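PDB 6DHX: TipC2 from Streptococcus intermedius B196, which probably serves as an immunity protein that neutralises an antibacterial toxin exported by the type VII secretion system. Local coordinates for residues Y26-K31 with N36-K41. Sequence-based numbering, arbitrary orientation.
Sequences YQETEK and NNIFNK
T29 and E28, on the last turns of helix 21-32, pack against I38 and F39 in a buried, mainly van der Waals contact where the chain folds back before strand 45-51. No direct hydrogen bond crosses between 26-31 and 36-41, which bury 192 Å² together, but T32 OG1, at the end of the helix, bonds both E28 O and I38 N. T29 is central: its OG1 lies 3.7 Å from I38 CG2 and 3.4 Å from F39 CE2, meeting the phenyl ring at its edge, near the ring plane. This hydroxyl is hydrogen-bonded to I25 O, which suits its place beside the backbone N (chi1 -57°) and probably holds it there. The side chain of E28 crosses that of I38 at about a right angle, CG standing 4.1 Å from I38 CB. With a bend at chi2, the carboxylate OE2 comes 4.2 Å from I38 CD1. Within 36-41, N37 OD1 accepts from F39 N at 2.9 Å, nearly straight at 165°, and lies in plane at the edge of the F39 ring. W170 of helix 151-173 touches E28, I38 and F39, while F81 of strand 74-82 meets T29 and F39. The geometry is that of an Asx turn leading into a short 3-10 segment, 38-41, packed against the preceding helix.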
loop_
_atom_site.group_PDB
_atom_site.type_symbol
_atom_site.label_atom_id
_atom_site.label_comp_id
_atom_site.label_asym_id
_atom_site.label_seq_id
_atom_site.Cartn_x
_atom_site.Cartn_y
_atom_site.Cartn_z
ATOM N N TYR A 26 -8.825 -3.150 7.044
ATOM C CA TYR A 26 -8.112 -3.912 8.070
ATOM C C TYR A 26 -9.076 -4.865 8.782
ATOM O O TYR A 26 -8.798 -6.069 8.929
ATOM C CB TYR A 26 -7.461 -2.937 9.071
ATOM C CG TYR A 26 -6.712 -3.621 10.189
ATOM C CD1 TYR A 26 -7.396 -4.106 11.315
ATOM C CD2 TYR A 26 -5.304 -3.768 10.140
ATOM C CE1 TYR A 26 -6.694 -4.750 12.333
ATOM C CE2 TYR A 26 -4.607 -4.418 11.165
ATOM C CZ TYR A 26 -5.307 -4.890 12.245
ATOM O OH TYR A 26 -4.683 -5.509 13.282
ATOM N N GLN A 27 -10.217 -4.331 9.235
ATOM C CA GLN A 27 -11.122 -5.144 10.059
ATOM C C GLN A 27 -11.795 -6.225 9.241
ATOM O O GLN A 27 -12.019 -7.334 9.737
ATOM C CB GLN A 27 -12.168 -4.233 10.725
ATOM C CG GLN A 27 -11.467 -3.329 11.769
ATOM C CD GLN A 27 -12.384 -2.342 12.472
ATOM O OE1 GLN A 27 -11.967 -1.210 12.736
ATOM N NE2 GLN A 27 -13.633 -2.751 12.801
ATOM N N GLU A 28 -12.205 -5.910 8.009
ATOM C CA GLU A 28 -12.867 -6.972 7.254
ATOM C C GLU A 28 -11.857 -8.035 6.847
ATOM O O GLU A 28 -12.217 -9.222 6.787
ATOM C CB GLU A 28 -13.563 -6.383 6.040
ATOM C CG GLU A 28 -14.329 -7.392 5.162
ATOM C CD GLU A 28 -15.565 -8.018 5.797
ATOM O OE1 GLU A 28 -16.006 -7.606 6.887
ATOM O OE2 GLU A 28 -16.120 -8.913 5.127
ATOM N N THR A 29 -10.608 -7.626 6.581
ATOM C CA THR A 29 -9.601 -8.650 6.262
ATOM C C THR A 29 -9.268 -9.480 7.476
ATOM O O THR A 29 -9.170 -10.697 7.357
ATOM C CB THR A 29 -8.338 -8.022 5.651
ATOM O OG1 THR A 29 -8.723 -7.282 4.485
ATOM C CG2 THR A 29 -7.314 -9.178 5.249
ATOM N N GLU A 30 -9.140 -8.866 8.667
ATOM C CA GLU A 30 -8.846 -9.675 9.834
ATOM C C GLU A 30 -10.000 -10.629 10.170
ATOM O O GLU A 30 -9.772 -11.756 10.658
ATOM C CB GLU A 30 -8.524 -8.748 11.030
ATOM C CG GLU A 30 -7.888 -9.546 12.189
ATOM C CD GLU A 30 -8.929 -10.190 13.121
ATOM O OE1 GLU A 30 -10.096 -9.729 13.125
ATOM O OE2 GLU A 30 -8.592 -11.167 13.845
ATOM N N LYS A 31 -11.236 -10.193 9.900
ATOM C CA LYS A 31 -12.397 -11.020 10.155
ATOM C C LYS A 31 -12.449 -12.236 9.238
ATOM O O LYS A 31 -12.893 -13.301 9.672
ATOM C CB LYS A 31 -13.668 -10.163 9.982
ATOM C CG LYS A 31 -14.948 -10.987 10.002
ATOM C CD LYS A 31 -16.161 -10.047 9.709
ATOM C CE LYS A 31 -17.479 -10.779 9.821
ATOM N NZ LYS A 31 -18.648 -9.838 9.768
ATOM N N ASN A 36 -12.383 -17.207 4.716
ATOM C CA ASN A 36 -12.589 -16.996 3.284
ATOM C C ASN A 36 -12.281 -15.531 3.026
ATOM O O ASN A 36 -13.162 -14.653 3.109
ATOM C CB ASN A 36 -14.017 -17.443 2.886
ATOM C CG ASN A 36 -14.333 -17.214 1.399
ATOM O OD1 ASN A 36 -13.520 -16.717 0.629
ATOM N ND2 ASN A 36 -15.541 -17.566 1.009
ATOM N N ASN A 37 -11.008 -15.259 2.731
ATOM C CA ASN A 37 -10.505 -13.889 2.625
ATOM C C ASN A 37 -11.380 -13.061 1.704
ATOM O O ASN A 37 -11.635 -13.451 0.573
ATOM C CB ASN A 37 -9.067 -13.952 2.083
ATOM C CG ASN A 37 -8.283 -12.654 2.323
ATOM O OD1 ASN A 37 -8.753 -11.567 2.036
ATOM N ND2 ASN A 37 -7.057 -12.793 2.849
ATOM N N ILE A 38 -11.779 -11.870 2.188
ATOM C CA ILE A 38 -12.570 -10.963 1.365
ATOM C C ILE A 38 -11.913 -10.717 -0.004
ATOM O O ILE A 38 -12.597 -10.590 -1.015
ATOM C CB ILE A 38 -12.792 -9.634 2.143
ATOM C CG1 ILE A 38 -13.595 -8.639 1.293
ATOM C CG2 ILE A 38 -11.457 -8.941 2.575
ATOM C CD1 ILE A 38 -14.972 -9.052 1.095
ATOM N N PHE A 39 -10.580 -10.697 -0.073
ATOM C CA PHE A 39 -9.913 -10.411 -1.338
ATOM C C PHE A 39 -9.979 -11.573 -2.316
ATOM O O PHE A 39 -9.614 -11.399 -3.486
ATOM C CB PHE A 39 -8.453 -10.001 -1.069
ATOM C CG PHE A 39 -8.322 -8.573 -0.619
ATOM C CD1 PHE A 39 -8.294 -7.508 -1.545
ATOM C CD2 PHE A 39 -8.250 -8.271 0.740
ATOM C CE1 PHE A 39 -8.171 -6.171 -1.100
ATOM C CE2 PHE A 39 -8.117 -6.963 1.196
ATOM C CZ PHE A 39 -8.097 -5.875 0.286
ATOM N N ASN A 40 -10.444 -12.759 -1.878
ATOM C CA ASN A 40 -10.785 -13.791 -2.852
ATOM C C ASN A 40 -11.829 -13.282 -3.830
ATOM O O ASN A 40 -11.910 -13.811 -4.937
ATOM C CB ASN A 40 -11.333 -15.071 -2.173
ATOM C CG ASN A 40 -10.255 -15.790 -1.330
ATOM O OD1 ASN A 40 -9.080 -15.611 -1.565
ATOM N ND2 ASN A 40 -10.675 -16.581 -0.358
ATOM N N LYS A 41 -12.612 -12.275 -3.435
ATOM C CA LYS A 41 -13.678 -11.716 -4.277
ATOM C C LYS A 41 -13.137 -10.795 -5.366
ATOM O O LYS A 41 -13.882 -10.479 -6.290
ATOM C CB LYS A 41 -14.696 -10.944 -3.420
ATOM C CG LYS A 41 -15.544 -11.859 -2.479
ATOM C CD LYS A 41 -16.540 -11.021 -1.650
ATOM C CE LYS A 41 -17.408 -11.917 -0.750
ATOM N NZ LYS A 41 -18.482 -11.157 -0.064
#